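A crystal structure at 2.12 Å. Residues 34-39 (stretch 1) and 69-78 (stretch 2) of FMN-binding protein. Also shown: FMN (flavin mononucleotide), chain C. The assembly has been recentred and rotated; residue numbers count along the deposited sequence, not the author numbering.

Stretch 1 (34-39) TLSTVD
Stretch 2 69-78: KTYANLKETG

Strand 34-38 packs against helix 69-77, their axes 7.1 Å apart at closest approach and their N-to-C directions 53° apart. The CA atoms of Thr 37 and Thr 70 lie 6.1 Å apart, those of Asp 39 and Asn 73 only 4.8 Å. Strand alternation turns Leu 35 (chi1 t, chi2 p) and Thr 37 (chi1 p) toward the helix and Ser 36 away.

The apolar contacts are methyl to methyl. Leu 35 CD2 lies 3.8 Å from Thr 70 CG2 and 4.1 Å from Leu 74 CD1; Thr 37 CG2 lies 3.8 Å from Leu 74 CD2. Leu 74 (m, t) leaves its backbone sideways but extends its branched end to the strand.

The direct hydrogen bond runs from Asn 73 ND2 to Thr 37 OG1, 3.0 Å and nearly linear at 171°; Asn 73 (chi1 m) offers an amide donor to this buried hydroxyl. Water 1 joins Thr 37 OG1 (2.5 Å) to Thr 70 OG1 (2.8 Å). Thr 70 (chi1 m) thus serves three partners: methyl to the strand, hydroxyl to water and, at 2.7 Å from OG1, FMN O2P.

Farther along, Thr 77 OG1 (chi1 p) sits 2.8 Å from Val 38 O. Gly 78 follows with phi 76°, a conformation favouring glycine.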

# COMPACT_ATOMS: atom_id res chain seq x y z
N THR A 34 4.01 4.46 -2.08
CA THR A 34 4.13 3.63 -0.89
C THR A 34 4.88 2.33 -1.13
O THR A 34 5.03 1.90 -2.28
CB THR A 34 2.73 3.20 -0.33
OG1 THR A 34 2.09 2.30 -1.27
CG2 THR A 34 1.85 4.40 -0.04
N LEU A 35 5.33 1.72 -0.02
CA LEU A 35 6.03 0.42 -0.04
C LEU A 35 5.34 -0.46 1.01
O LEU A 35 5.31 -0.14 2.21
CB LEU A 35 7.53 0.58 0.26
CG LEU A 35 8.35 -0.73 0.46
CD1 LEU A 35 8.24 -1.61 -0.78
CD2 LEU A 35 9.85 -0.44 0.79
N SER A 36 4.74 -1.55 0.56
CA SER A 36 4.05 -2.45 1.44
C SER A 36 5.02 -3.60 1.69
O SER A 36 5.65 -4.09 0.74
CB SER A 36 2.71 -2.92 0.84
OG SER A 36 1.83 -1.84 0.62
N THR A 37 5.15 -4.01 2.95
CA THR A 37 6.08 -5.07 3.39
C THR A 37 5.37 -6.06 4.31
O THR A 37 4.20 -5.87 4.61
CB THR A 37 7.31 -4.46 4.12
OG1 THR A 37 6.89 -3.71 5.27
CG2 THR A 37 8.12 -3.53 3.15
N VAL A 38 6.08 -7.11 4.75
CA VAL A 38 5.52 -8.14 5.62
C VAL A 38 6.62 -8.75 6.49
O VAL A 38 7.78 -8.74 6.10
CB VAL A 38 4.89 -9.31 4.78
CG1 VAL A 38 5.96 -10.04 4.00
CG2 VAL A 38 4.13 -10.29 5.68
N ASP A 39 6.25 -9.25 7.68
CA ASP A 39 7.20 -9.96 8.56
C ASP A 39 6.97 -11.46 8.50
O ASP A 39 6.05 -11.91 7.80
CB ASP A 39 7.18 -9.45 10.02
CG ASP A 39 5.97 -9.94 10.84
OD1 ASP A 39 5.04 -10.59 10.31
OD2 ASP A 39 5.99 -9.68 12.05
N LYS A 69 9.85 -0.03 10.82
CA LYS A 69 9.13 -1.31 10.71
C LYS A 69 9.31 -1.88 9.29
O LYS A 69 9.60 -3.06 9.11
CB LYS A 69 7.66 -1.11 11.07
CG LYS A 69 6.76 -2.36 11.21
CD LYS A 69 7.26 -3.33 12.28
CE LYS A 69 6.13 -3.80 13.25
NZ LYS A 69 4.93 -4.31 12.56
N THR A 70 9.12 -1.02 8.30
CA THR A 70 9.36 -1.36 6.88
C THR A 70 10.73 -2.00 6.69
O THR A 70 10.86 -3.06 6.04
CB THR A 70 9.25 -0.10 6.01
OG1 THR A 70 7.91 0.39 6.13
CG2 THR A 70 9.55 -0.39 4.54
N TYR A 71 11.74 -1.39 7.30
CA TYR A 71 13.11 -1.90 7.22
C TYR A 71 13.26 -3.24 7.92
O TYR A 71 13.87 -4.16 7.37
CB TYR A 71 14.08 -0.89 7.84
CG TYR A 71 15.50 -1.36 7.86
CD1 TYR A 71 16.23 -1.47 6.68
CD2 TYR A 71 16.14 -1.67 9.05
CE1 TYR A 71 17.56 -1.89 6.68
CE2 TYR A 71 17.47 -2.09 9.06
CZ TYR A 71 18.16 -2.19 7.88
OH TYR A 71 19.46 -2.61 7.89
N ALA A 72 12.73 -3.35 9.14
CA ALA A 72 12.76 -4.61 9.89
C ALA A 72 12.08 -5.73 9.10
O ALA A 72 12.56 -6.86 9.10
CB ALA A 72 12.10 -4.45 11.26
N ASN A 73 10.94 -5.44 8.48
CA ASN A 73 10.24 -6.43 7.63
C ASN A 73 11.12 -6.90 6.45
O ASN A 73 11.34 -8.12 6.24
CB ASN A 73 8.93 -5.86 7.13
CG ASN A 73 7.87 -5.79 8.21
OD1 ASN A 73 8.00 -6.41 9.27
ND2 ASN A 73 6.81 -5.06 7.95
N LEU A 74 11.69 -5.94 5.73
CA LEU A 74 12.56 -6.27 4.59
C LEU A 74 13.70 -7.18 5.02
O LEU A 74 14.04 -8.11 4.29
CB LEU A 74 13.07 -5.01 3.91
CG LEU A 74 11.98 -4.22 3.20
CD1 LEU A 74 12.52 -2.85 2.76
CD2 LEU A 74 11.37 -5.03 2.01
N LYS A 75 14.27 -6.96 6.20
CA LYS A 75 15.36 -7.82 6.67
C LYS A 75 14.87 -9.20 7.09
O LYS A 75 15.65 -10.14 7.10
CB LYS A 75 16.15 -7.19 7.83
CG LYS A 75 16.75 -5.82 7.57
CD LYS A 75 17.76 -5.78 6.44
CE LYS A 75 19.07 -6.49 6.82
NZ LYS A 75 20.09 -6.35 5.74
N GLU A 76 13.60 -9.32 7.48
CA GLU A 76 13.04 -10.64 7.85
C GLU A 76 12.64 -11.46 6.64
O GLU A 76 12.96 -12.64 6.55
CB GLU A 76 11.79 -10.52 8.74
CG GLU A 76 12.10 -10.18 10.14
CD GLU A 76 10.90 -10.24 11.07
OE1 GLU A 76 9.89 -10.91 10.79
OE2 GLU A 76 11.01 -9.59 12.12
N THR A 77 11.91 -10.84 5.72
CA THR A 77 11.36 -11.56 4.57
C THR A 77 11.88 -11.13 3.21
O THR A 77 11.77 -11.89 2.25
CB THR A 77 9.83 -11.38 4.53
OG1 THR A 77 9.50 -9.99 4.28
CG2 THR A 77 9.22 -11.82 5.81
N GLY A 78 12.36 -9.89 3.09
CA GLY A 78 12.91 -9.41 1.84
C GLY A 78 11.92 -9.06 0.74
O GLY A 78 12.34 -8.58 -0.31
N1 FMN C . 11.02 7.36 4.84
C2 FMN C . 12.09 6.70 4.27
O2 FMN C . 12.83 6.00 4.96
N3 FMN C . 12.34 6.84 2.91
C4 FMN C . 11.52 7.64 2.12
O4 FMN C . 11.78 7.75 0.91
C4A FMN C . 10.44 8.32 2.71
N5 FMN C . 9.61 9.13 1.95
C5A FMN C . 8.53 9.80 2.53
C6 FMN C . 7.71 10.60 1.72
C7 FMN C . 6.63 11.28 2.29
C7M FMN C . 5.76 12.14 1.42
C8 FMN C . 6.35 11.15 3.66
C8M FMN C . 5.18 11.86 4.29
C9 FMN C . 7.17 10.34 4.46
C9A FMN C . 8.27 9.66 3.90
N10 FMN C . 9.11 8.83 4.67
C10 FMN C . 10.19 8.17 4.08
C1' FMN C . 8.88 8.66 6.15
C2' FMN C . 8.14 7.37 6.50
O2' FMN C . 6.93 7.27 5.78
C3' FMN C . 7.90 7.33 8.02
O3' FMN C . 9.15 7.13 8.66
C4' FMN C . 6.90 6.26 8.46
O4' FMN C . 6.55 6.47 9.81
C5' FMN C . 7.46 4.85 8.33
O5' FMN C . 6.46 3.92 8.68
P FMN C . 6.82 2.47 9.30
O1P FMN C . 7.34 2.60 10.71
O2P FMN C . 7.86 1.73 8.48
O3P FMN C . 5.50 1.77 9.35
O HOH W 1 6.11 -1.34 4.79
O HOH W 2 9.17 -7.37 3.83
O HOH W 3 5.81 -6.84 11.93